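Local coordinates for histidine--tRNA ligase (Staphylococcus aureus, PDB 1QE0), which catalyses the ATP-dependent attachment of L-histidine to tRNA(His), working as a homodimeric class II aminoacyl-tRNA synthetase, at residues Asp201-Leu206 / Asn254-Leu259; Leu332-Met337 / Ile384-Gln389; Asn394-Lys399 / Asp412-Tyr417. One frame throughout, in Å; residues are numbered along the deposited sequence.

In the fold
Interaction 1 is a surface contact in the catalytic part of the chain. Interactions 2 and 3 lie in the anticodon-binding domain, on the opposite side of the chain's centre. The centre of interaction 1 is about 70 Å from that of either of the others. Interaction 2 is a buried parallel strand pair held by backbone hydrogen bonds. Interaction 3 packs a helix on a strand of the same sheet and is partly buried. The centres of interactions 2 and 3 are about 11 Å apart, and strands 382-386 and 396-400 are neighbours. Leu332 CD1 meets Leu414 CD1 at 4.0 Å. Interaction 1 joins two loops mainly through Met203.

Interaction 1 of 3, residues Asp201-Leu206 / Asn254-Leu259; sequences DPMRIL and NLVRGL. Unlike the reference sequence in segment 201-206: Asp201 (reference Asn).
Leu255-Leu259 form the first five residues of the LVRGLDYY signature of histidyl-tRNA synthetases, the histidine A motif, which lines the active site in relatives. Asp201-Leu206, a loop with a short 3-10 turn at 202-204, touches this motif mainly through one side chain. Met203 CG is anti to the backbone N (chi1 -173°) and chi2 is also extended, so the chain reaches straight across. The bend comes at chi3 (-131°) and swings CE toward Val256. CE then meets Val256 CG2 at 3.9 Å, the two side chains crossing obliquely. Behind the methyl, Met203 SD lies against the main chain at Arg257 and Gly258. It is 3.9 Å from Gly258 CA. The sulphur is also 3.8 Å from Arg257 O, a van der Waals approach. The turn that presents Met203 is closed by Arg204 N to Asp201 O, 3.1 Å. The contact is small and apolar. Pro202 packs on Leu179 and Val180 of helix 169-183, and Met203 also touches Ile223. On the other side, Leu255 lies on Val162 of strand 159-165 and Glu268 of strand 265-272, so the contact bridges this helix and strands 159-165 and 265-272 of the catalytic sheet.

Interaction 2 of 3, residues Leu332-Met337 / Ile384-Gln389; sequences LFIVTM and IVIGDQ
Strands 332-336 and 384-386 run parallel, with Val335 level with Val385. Ile384 is gripped through both backbone polar atoms: N donates to Phe333 O at 3.2 Å, and O accepts from Val335 N at 2.7 Å. Further along, Ile386 N donates to Val335 O, and Ile386 O accepts from Met337 N at 2.8 Å. On one face Ile334 CG1 lies 3.9 Å from Ile384 CD1, and Ile334 CG2 meets Ile386 CD1 at 3.8 Å. On the other, Val335 and Val385 both hold CG1 anti to the backbone N, so their branches match; Val335 CG1 and Val385 CG2 are 3.8 Å apart. The Met337 and Val385 side chains cross obliquely, CG against CG1; those of Leu332 and Ile384 cross at about a right angle, CD2 touching CG1. Helix 338-353 packs on the isoleucine face, with Leu349 on Ile334. Thr336 OG1 is bonded to Asp342 OD2, and Thr336 N to Gln371 OE1 of helix 368-377. Gly387 occupies the N-cap position of helix 388-393. Four main-chain bonds join the segments, and strand 359-361 takes up further groups of 332-336. These directional bonds set the register, while mostly apolar, largely buried side chains pack on both faces.

Interaction 3 of 3, residues Asn394-Lys399 / Asp412-Tyr417; sequences NKIDVK and DALVEY
Helix 413-417 lies over strand 396-399 with their short axes 11.4 Å apart and their directions 29° from parallel. Two bumps from the strand, Ile396 and Val398, face the helix. Two from the helix, Leu414 and Tyr417, project back one turn apart. Leu414 CD2 sits against the end of Ile396. It lies 3.7 Å from Ile396 CG1, and the two side chains cross at about a right angle. Val398 CG2 is farther off to the same side, 4.5 Å from Leu414 CD2. Val398 CG2 in turn fits between Leu414 and the Tyr417 ring, 4.2 Å from Tyr417 CE1 and oblique to the ring. Tyr417 has its CG anti to the backbone N (chi1 -179°), which lays the ring out toward the strand; its OH is bonded to Glu407 of strand 406-409. A polar clasp closes one end of the contact. Asn394 leaves the preceding helix with positive phi (56°) and turns its amide to Asp412. Asn394 OD1 accepts from Asp412 N at 3.2 Å, in the carbonyl plane and on a lone pair. Asn394 ND2 gives a weak bond to Asp412 OD1, also 3.2 Å, with amide and carboxylate planes nearly perpendicular. ND2 bonds weakly to Glu410 OE1 too, so the amide may ease repulsion between the two acids. Strands 396-400 and 406-409 form a beta-hairpin, and helix 413-419 follows and packs back on the sheet, the C-terminal part of the alpha/beta anticodon-binding domain.

Interaction 1 of 3, residues Asp201-Leu206 / Asn254-Leu259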
loop_
_atom_site.group_PDB
_atom_site.type_symbol
_atom_site.label_atom_id
_atom_site.label_comp_id
_atom_site.label_asym_id
_atom_site.label_seq_id
_atom_site.Cartn_x
_atom_site.Cartn_y
_atom_site.Cartn_z
ATOM N N ASP A 201 -26.215 -26.331 -11.943
ATOM C CA ASP A 201 -26.001 -26.148 -10.513
ATOM C C ASP A 201 -27.265 -25.584 -9.899
ATOM O O ASP A 201 -27.450 -24.382 -9.828
ATOM C CB ASP A 201 -24.793 -25.242 -10.227
ATOM C CG ASP A 201 -24.908 -23.884 -10.892
ATOM O OD1 ASP A 201 -24.289 -22.910 -10.387
ATOM O OD2 ASP A 201 -25.619 -23.788 -11.919
ATOM N N PRO A 202 -28.138 -26.467 -9.412
ATOM C CA PRO A 202 -29.417 -26.147 -8.788
ATOM C C PRO A 202 -29.312 -25.094 -7.692
ATOM O O PRO A 202 -30.214 -24.276 -7.532
ATOM C CB PRO A 202 -29.850 -27.491 -8.211
ATOM C CG PRO A 202 -29.169 -28.485 -9.082
ATOM C CD PRO A 202 -27.823 -27.895 -9.251
ATOM N N MET A 203 -28.203 -25.100 -6.952
ATOM C CA MET A 203 -27.991 -24.156 -5.849
ATOM C C MET A 203 -28.212 -22.720 -6.233
ATOM O O MET A 203 -28.614 -21.922 -5.408
ATOM C CB MET A 203 -26.589 -24.297 -5.265
ATOM C CG MET A 203 -26.367 -23.460 -4.023
ATOM S SD MET A 203 -24.928 -24.019 -3.083
ATOM C CE MET A 203 -25.635 -24.091 -1.471
ATOM N N ARG A 204 -27.942 -22.402 -7.498
ATOM C CA ARG A 204 -28.107 -21.046 -8.021
ATOM C C ARG A 204 -29.578 -20.739 -8.164
ATOM O O ARG A 204 -29.962 -19.585 -8.335
ATOM C CB ARG A 204 -27.405 -20.902 -9.376
ATOM C CG ARG A 204 -26.291 -19.888 -9.398
ATOM C CD ARG A 204 -26.851 -18.548 -9.008
ATOM N NE ARG A 204 -25.831 -17.507 -8.925
ATOM C CZ ARG A 204 -25.317 -16.874 -9.977
ATOM N NH1 ARG A 204 -25.726 -17.201 -11.203
ATOM N NH2 ARG A 204 -24.471 -15.856 -9.800
ATOM N N ILE A 205 -30.384 -21.790 -8.133
ATOM C CA ILE A 205 -31.825 -21.650 -8.247
ATOM C C ILE A 205 -32.408 -21.082 -6.966
ATOM O O ILE A 205 -33.390 -20.336 -7.013
ATOM C CB ILE A 205 -32.520 -23.005 -8.578
ATOM C CG1 ILE A 205 -32.181 -23.448 -10.007
ATOM C CG2 ILE A 205 -34.038 -22.903 -8.399
ATOM C CD1 ILE A 205 -32.985 -24.643 -10.497
ATOM N N LEU A 206 -31.824 -21.458 -5.829
ATOM C CA LEU A 206 -32.290 -20.972 -4.522
ATOM C C LEU A 206 -32.448 -19.452 -4.458
ATOM O O LEU A 206 -33.086 -19.018 -3.475
ATOM C CB LEU A 206 -31.391 -21.472 -3.388
ATOM C CG LEU A 206 -31.441 -23.000 -3.263
ATOM C CD1 LEU A 206 -30.699 -23.457 -2.029
ATOM C CD2 LEU A 206 -32.879 -23.465 -3.200
ATOM N N ASN A 254 -26.934 -20.738 7.040
ATOM C CA ASN A 254 -27.372 -20.059 5.823
ATOM C C ASN A 254 -26.314 -19.194 5.148
ATOM O O ASN A 254 -26.604 -18.496 4.163
ATOM C CB ASN A 254 -28.601 -19.202 6.142
ATOM C CG ASN A 254 -29.653 -19.968 6.923
ATOM O OD1 ASN A 254 -29.865 -19.726 8.128
ATOM N ND2 ASN A 254 -30.261 -20.945 6.267
ATOM N N LEU A 255 -25.099 -19.225 5.682
ATOM C CA LEU A 255 -24.011 -18.449 5.128
ATOM C C LEU A 255 -23.345 -19.404 4.189
ATOM O O LEU A 255 -22.428 -20.128 4.570
ATOM C CB LEU A 255 -23.029 -17.994 6.214
ATOM C CG LEU A 255 -21.694 -17.420 5.727
ATOM C CD1 LEU A 255 -21.885 -16.266 4.774
ATOM C CD2 LEU A 255 -20.919 -17.010 6.929
ATOM N N VAL A 256 -23.837 -19.424 2.960
ATOM C CA VAL A 256 -23.290 -20.302 1.950
ATOM C C VAL A 256 -22.997 -19.497 0.708
ATOM O O VAL A 256 -23.348 -18.324 0.629
ATOM C CB VAL A 256 -24.284 -21.414 1.592
ATOM C CG1 VAL A 256 -24.829 -22.059 2.861
ATOM C CG2 VAL A 256 -25.414 -20.861 0.731
ATOM N N ARG A 257 -22.362 -20.149 -0.259
ATOM C CA ARG A 257 -22.017 -19.538 -1.536
ATOM C C ARG A 257 -22.350 -20.521 -2.656
ATOM O O ARG A 257 -21.992 -21.701 -2.598
ATOM C CB ARG A 257 -20.541 -19.151 -1.556
ATOM C CG ARG A 257 -20.193 -18.022 -0.597
ATOM C CD ARG A 257 -18.783 -18.145 -0.031
ATOM N NE ARG A 257 -18.593 -17.184 1.047
ATOM C CZ ARG A 257 -17.667 -16.236 1.063
ATOM N NH1 ARG A 257 -16.814 -16.122 0.048
ATOM N NH2 ARG A 257 -17.627 -15.382 2.079
ATOM N N GLY A 258 -23.092 -20.018 -3.637
ATOM C CA GLY A 258 -23.525 -20.817 -4.768
ATOM C C GLY A 258 -22.451 -21.295 -5.724
ATOM O O GLY A 258 -22.575 -22.394 -6.271
ATOM N N LEU A 259 -21.419 -20.477 -5.945
ATOM C CA LEU A 259 -20.335 -20.819 -6.860
ATOM C C LEU A 259 -19.757 -22.185 -6.534
ATOM O O LEU A 259 -19.066 -22.347 -5.539
ATOM C CB LEU A 259 -19.265 -19.738 -6.823
ATOM C CG LEU A 259 -19.619 -18.454 -7.582
ATOM C CD1 LEU A 259 -20.064 -18.793 -9.007
ATOM C CD2 LEU A 259 -20.704 -17.689 -6.851
#

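Interaction 2 of 3, residues Leu332-Met337 / Ile384-Gln389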
loop_
_atom_site.group_PDB
_atom_site.type_symbol
_atom_site.label_atom_id
_atom_site.label_comp_id
_atom_site.label_asym_id
_atom_site.label_seq_id
_atom_site.Cartn_x
_atom_site.Cartn_y
_atom_site.Cartn_z
ATOM N N LEU A 332 9.706 21.388 14.018
ATOM C CA LEU A 332 10.253 22.711 14.227
ATOM C C LEU A 332 9.891 23.645 13.119
ATOM O O LEU A 332 10.142 23.317 11.959
ATOM C CB LEU A 332 11.772 22.618 14.193
ATOM C CG LEU A 332 12.642 23.630 14.942
ATOM C CD1 LEU A 332 13.970 23.738 14.225
ATOM C CD2 LEU A 332 11.985 24.998 15.059
ATOM N N PHE A 333 9.309 24.798 13.450
ATOM C CA PHE A 333 9.032 25.776 12.415
ATOM C C PHE A 333 9.986 26.959 12.637
ATOM O O PHE A 333 10.140 27.447 13.776
ATOM C CB PHE A 333 7.580 26.206 12.376
ATOM C CG PHE A 333 7.233 27.015 11.144
ATOM C CD1 PHE A 333 6.797 26.388 10.004
ATOM C CD2 PHE A 333 7.348 28.405 11.137
ATOM C CE1 PHE A 333 6.477 27.118 8.880
ATOM C CE2 PHE A 333 7.025 29.149 10.001
ATOM C CZ PHE A 333 6.587 28.507 8.871
ATOM N N ILE A 334 10.701 27.331 11.574
ATOM C CA ILE A 334 11.682 28.413 11.619
ATOM C C ILE A 334 11.117 29.757 11.160
ATOM O O ILE A 334 10.670 29.893 10.009
ATOM C CB ILE A 334 12.912 28.035 10.782
ATOM C CG1 ILE A 334 13.560 26.779 11.375
ATOM C CG2 ILE A 334 13.912 29.146 10.756
ATOM C CD1 ILE A 334 14.601 26.174 10.489
ATOM N N VAL A 335 11.090 30.705 12.109
ATOM C CA VAL A 335 10.617 32.073 11.925
ATOM C C VAL A 335 11.870 32.903 11.775
ATOM O O VAL A 335 12.714 32.885 12.672
ATOM C CB VAL A 335 9.917 32.563 13.175
ATOM C CG1 VAL A 335 9.545 34.041 13.026
ATOM C CG2 VAL A 335 8.710 31.690 13.469
ATOM N N THR A 336 12.008 33.611 10.651
ATOM C CA THR A 336 13.206 34.434 10.370
ATOM C C THR A 336 12.941 35.927 10.186
ATOM O O THR A 336 11.876 36.331 9.695
ATOM C CB THR A 336 13.913 33.938 9.130
ATOM O OG1 THR A 336 12.951 33.774 8.078
ATOM C CG2 THR A 336 14.579 32.608 9.402
ATOM N N MET A 337 13.922 36.744 10.564
ATOM C CA MET A 337 13.803 38.197 10.456
ATOM C C MET A 337 14.815 38.737 9.481
ATOM O O MET A 337 16.011 38.730 9.749
ATOM C CB MET A 337 14.025 38.856 11.815
ATOM C CG MET A 337 13.174 38.276 12.921
ATOM S SD MET A 337 11.501 38.103 12.362
ATOM C CE MET A 337 10.878 39.679 12.822
ATOM N N ILE A 384 11.246 28.661 16.507
ATOM C CA ILE A 384 12.440 29.476 16.723
ATOM C C ILE A 384 12.326 30.698 15.800
ATOM O O ILE A 384 11.718 30.606 14.713
ATOM C CB ILE A 384 13.775 28.744 16.462
ATOM C CG1 ILE A 384 13.875 28.306 15.030
ATOM C CG2 ILE A 384 13.977 27.604 17.399
ATOM C CD1 ILE A 384 15.240 27.802 14.726
ATOM N N VAL A 385 12.807 31.853 16.283
ATOM C CA VAL A 385 12.785 33.110 15.522
ATOM C C VAL A 385 14.229 33.511 15.353
ATOM O O VAL A 385 14.862 33.886 16.337
ATOM C CB VAL A 385 12.081 34.238 16.289
ATOM C CG1 VAL A 385 12.087 35.533 15.449
ATOM C CG2 VAL A 385 10.638 33.836 16.666
ATOM N N ILE A 386 14.780 33.325 14.152
ATOM C CA ILE A 386 16.173 33.663 13.878
ATOM C C ILE A 386 16.206 35.054 13.306
ATOM O O ILE A 386 15.525 35.345 12.325
ATOM C CB ILE A 386 16.833 32.729 12.849
ATOM C CG1 ILE A 386 16.700 31.269 13.256
ATOM C CG2 ILE A 386 18.311 33.027 12.761
ATOM C CD1 ILE A 386 17.224 30.336 12.217
ATOM N N GLY A 387 16.992 35.903 13.945
ATOM C CA GLY A 387 17.148 37.282 13.526
ATOM C C GLY A 387 18.632 37.547 13.607
ATOM O O GLY A 387 19.366 36.704 14.096
ATOM N N ASP A 388 19.079 38.738 13.257
ATOM C CA ASP A 388 20.501 38.991 13.283
ATOM C C ASP A 388 21.138 38.983 14.675
ATOM O O ASP A 388 22.304 38.620 14.810
ATOM C CB ASP A 388 20.841 40.251 12.484
ATOM C CG ASP A 388 20.049 40.365 11.146
ATOM O OD1 ASP A 388 19.886 41.520 10.664
ATOM O OD2 ASP A 388 19.583 39.331 10.587
ATOM N N GLN A 389 20.391 39.313 15.720
ATOM C CA GLN A 389 21.007 39.290 17.038
ATOM C C GLN A 389 21.315 37.861 17.432
ATOM O O GLN A 389 22.380 37.576 17.964
ATOM C CB GLN A 389 20.160 39.998 18.094
ATOM C CG GLN A 389 18.695 39.630 18.093
ATOM C CD GLN A 389 17.926 40.266 19.268
ATOM O OE1 GLN A 389 18.468 40.413 20.356
ATOM N NE2 GLN A 389 16.665 40.647 19.035
#

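Interaction 3 of 3, residues Asn394-Lys399 / Asp412-Tyr417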
loop_
_atom_site.group_PDB
_atom_site.type_symbol
_atom_site.label_atom_id
_atom_site.label_comp_id
_atom_site.label_asym_id
_atom_site.label_seq_id
_atom_site.Cartn_x
_atom_site.Cartn_y
_atom_site.Cartn_z
ATOM N N ASN A 394 24.989 33.549 18.575
ATOM C CA ASN A 394 24.959 32.101 18.348
ATOM C C ASN A 394 24.147 31.454 19.468
ATOM O O ASN A 394 24.620 30.570 20.177
ATOM C CB ASN A 394 26.361 31.493 18.288
ATOM C CG ASN A 394 26.349 29.958 18.077
ATOM O OD1 ASN A 394 25.509 29.409 17.362
ATOM N ND2 ASN A 394 27.281 29.275 18.715
ATOM N N LYS A 395 22.908 31.890 19.627
ATOM C CA LYS A 395 22.056 31.341 20.661
ATOM C C LYS A 395 20.630 31.774 20.391
ATOM O O LYS A 395 20.388 32.942 20.077
ATOM C CB LYS A 395 22.495 31.855 22.025
ATOM C CG LYS A 395 22.406 33.352 22.119
ATOM C CD LYS A 395 21.373 33.779 23.125
ATOM C CE LYS A 395 21.962 33.846 24.525
ATOM N NZ LYS A 395 22.510 32.569 24.979
ATOM N N ILE A 396 19.705 30.816 20.445
ATOM C CA ILE A 396 18.278 31.084 20.240
ATOM C C ILE A 396 17.465 30.448 21.352
ATOM O O ILE A 396 17.946 29.591 22.097
ATOM C CB ILE A 396 17.700 30.551 18.877
ATOM C CG1 ILE A 396 18.394 29.274 18.421
ATOM C CG2 ILE A 396 17.716 31.609 17.827
ATOM C CD1 ILE A 396 18.026 28.063 19.253
ATOM N N ASP A 397 16.244 30.933 21.488
ATOM C CA ASP A 397 15.325 30.415 22.463
ATOM C C ASP A 397 14.398 29.515 21.673
ATOM O O ASP A 397 13.796 29.938 20.686
ATOM C CB ASP A 397 14.534 31.558 23.121
ATOM C CG ASP A 397 15.315 32.260 24.228
ATOM O OD1 ASP A 397 14.828 32.319 25.388
ATOM O OD2 ASP A 397 16.431 32.737 23.938
ATOM N N VAL A 398 14.384 28.250 22.042
ATOM C CA VAL A 398 13.527 27.259 21.420
ATOM C C VAL A 398 12.237 27.157 22.253
ATOM O O VAL A 398 12.227 26.553 23.332
ATOM C CB VAL A 398 14.238 25.914 21.388
ATOM C CG1 VAL A 398 13.413 24.905 20.599
ATOM C CG2 VAL A 398 15.627 26.079 20.794
ATOM N N LYS A 399 11.164 27.781 21.774
ATOM C CA LYS A 399 9.903 27.787 22.499
ATOM C C LYS A 399 9.028 26.583 22.225
ATOM O O LYS A 399 8.657 26.345 21.072
ATOM C CB LYS A 399 9.099 29.052 22.169
ATOM C CG LYS A 399 7.709 29.096 22.820
ATOM C CD LYS A 399 6.814 30.201 22.238
ATOM C CE LYS A 399 5.359 30.187 22.792
ATOM N NZ LYS A 399 5.198 30.606 24.243
ATOM N N ASP A 412 24.360 26.433 16.967
ATOM C CA ASP A 412 24.938 25.171 16.516
ATOM C C ASP A 412 24.192 23.953 17.039
ATOM O O ASP A 412 23.954 22.976 16.292
ATOM C CB ASP A 412 26.387 25.027 16.976
ATOM C CG ASP A 412 27.336 25.852 16.136
ATOM O OD1 ASP A 412 27.748 26.934 16.563
ATOM O OD2 ASP A 412 27.670 25.427 15.033
ATOM N N ALA A 413 23.855 23.973 18.318
ATOM C CA ALA A 413 23.171 22.833 18.880
ATOM C C ALA A 413 21.900 22.494 18.125
ATOM O O ALA A 413 21.611 21.322 17.985
ATOM C CB ALA A 413 22.883 23.028 20.332
ATOM N N LEU A 414 21.204 23.441 17.519
ATOM C CA LEU A 414 19.931 23.122 16.889
ATOM C C LEU A 414 19.733 21.721 16.270
ATOM O O LEU A 414 18.781 21.056 16.633
ATOM C CB LEU A 414 19.523 24.168 15.895
ATOM C CG LEU A 414 18.126 24.748 16.098
ATOM C CD1 LEU A 414 17.182 23.692 16.552
ATOM C CD2 LEU A 414 18.178 25.794 17.137
ATOM N N VAL A 415 20.597 21.271 15.395
ATOM C CA VAL A 415 20.377 19.945 14.821
ATOM C C VAL A 415 20.536 18.875 15.892
ATOM O O VAL A 415 19.691 18.017 16.057
ATOM C CB VAL A 415 21.268 19.571 13.572
ATOM C CG1 VAL A 415 20.396 19.376 12.394
ATOM C CG2 VAL A 415 22.291 20.668 13.189
ATOM N N GLU A 416 21.631 18.989 16.639
ATOM C CA GLU A 416 22.000 18.089 17.738
ATOM C C GLU A 416 20.903 17.939 18.762
ATOM O O GLU A 416 20.669 16.856 19.310
ATOM C CB GLU A 416 23.148 18.729 18.529
ATOM C CG GLU A 416 24.532 18.300 18.186
ATOM C CD GLU A 416 24.757 16.783 18.298
ATOM O OE1 GLU A 416 25.793 16.428 18.934
ATOM O OE2 GLU A 416 23.969 15.967 17.699
ATOM N N TYR A 417 20.387 19.085 19.167
ATOM C CA TYR A 417 19.371 19.222 20.188
ATOM C C TYR A 417 18.038 18.664 19.786
ATOM O O TYR A 417 17.238 18.316 20.651
ATOM C CB TYR A 417 19.254 20.697 20.512
ATOM C CG TYR A 417 18.256 21.076 21.586
ATOM C CD1 TYR A 417 17.106 21.759 21.248
ATOM C CD2 TYR A 417 18.513 20.794 22.930
ATOM C CE1 TYR A 417 16.196 22.161 22.223
ATOM C CE2 TYR A 417 17.621 21.188 23.950
ATOM C CZ TYR A 417 16.457 21.878 23.583
ATOM O OH TYR A 417 15.516 22.279 24.514
#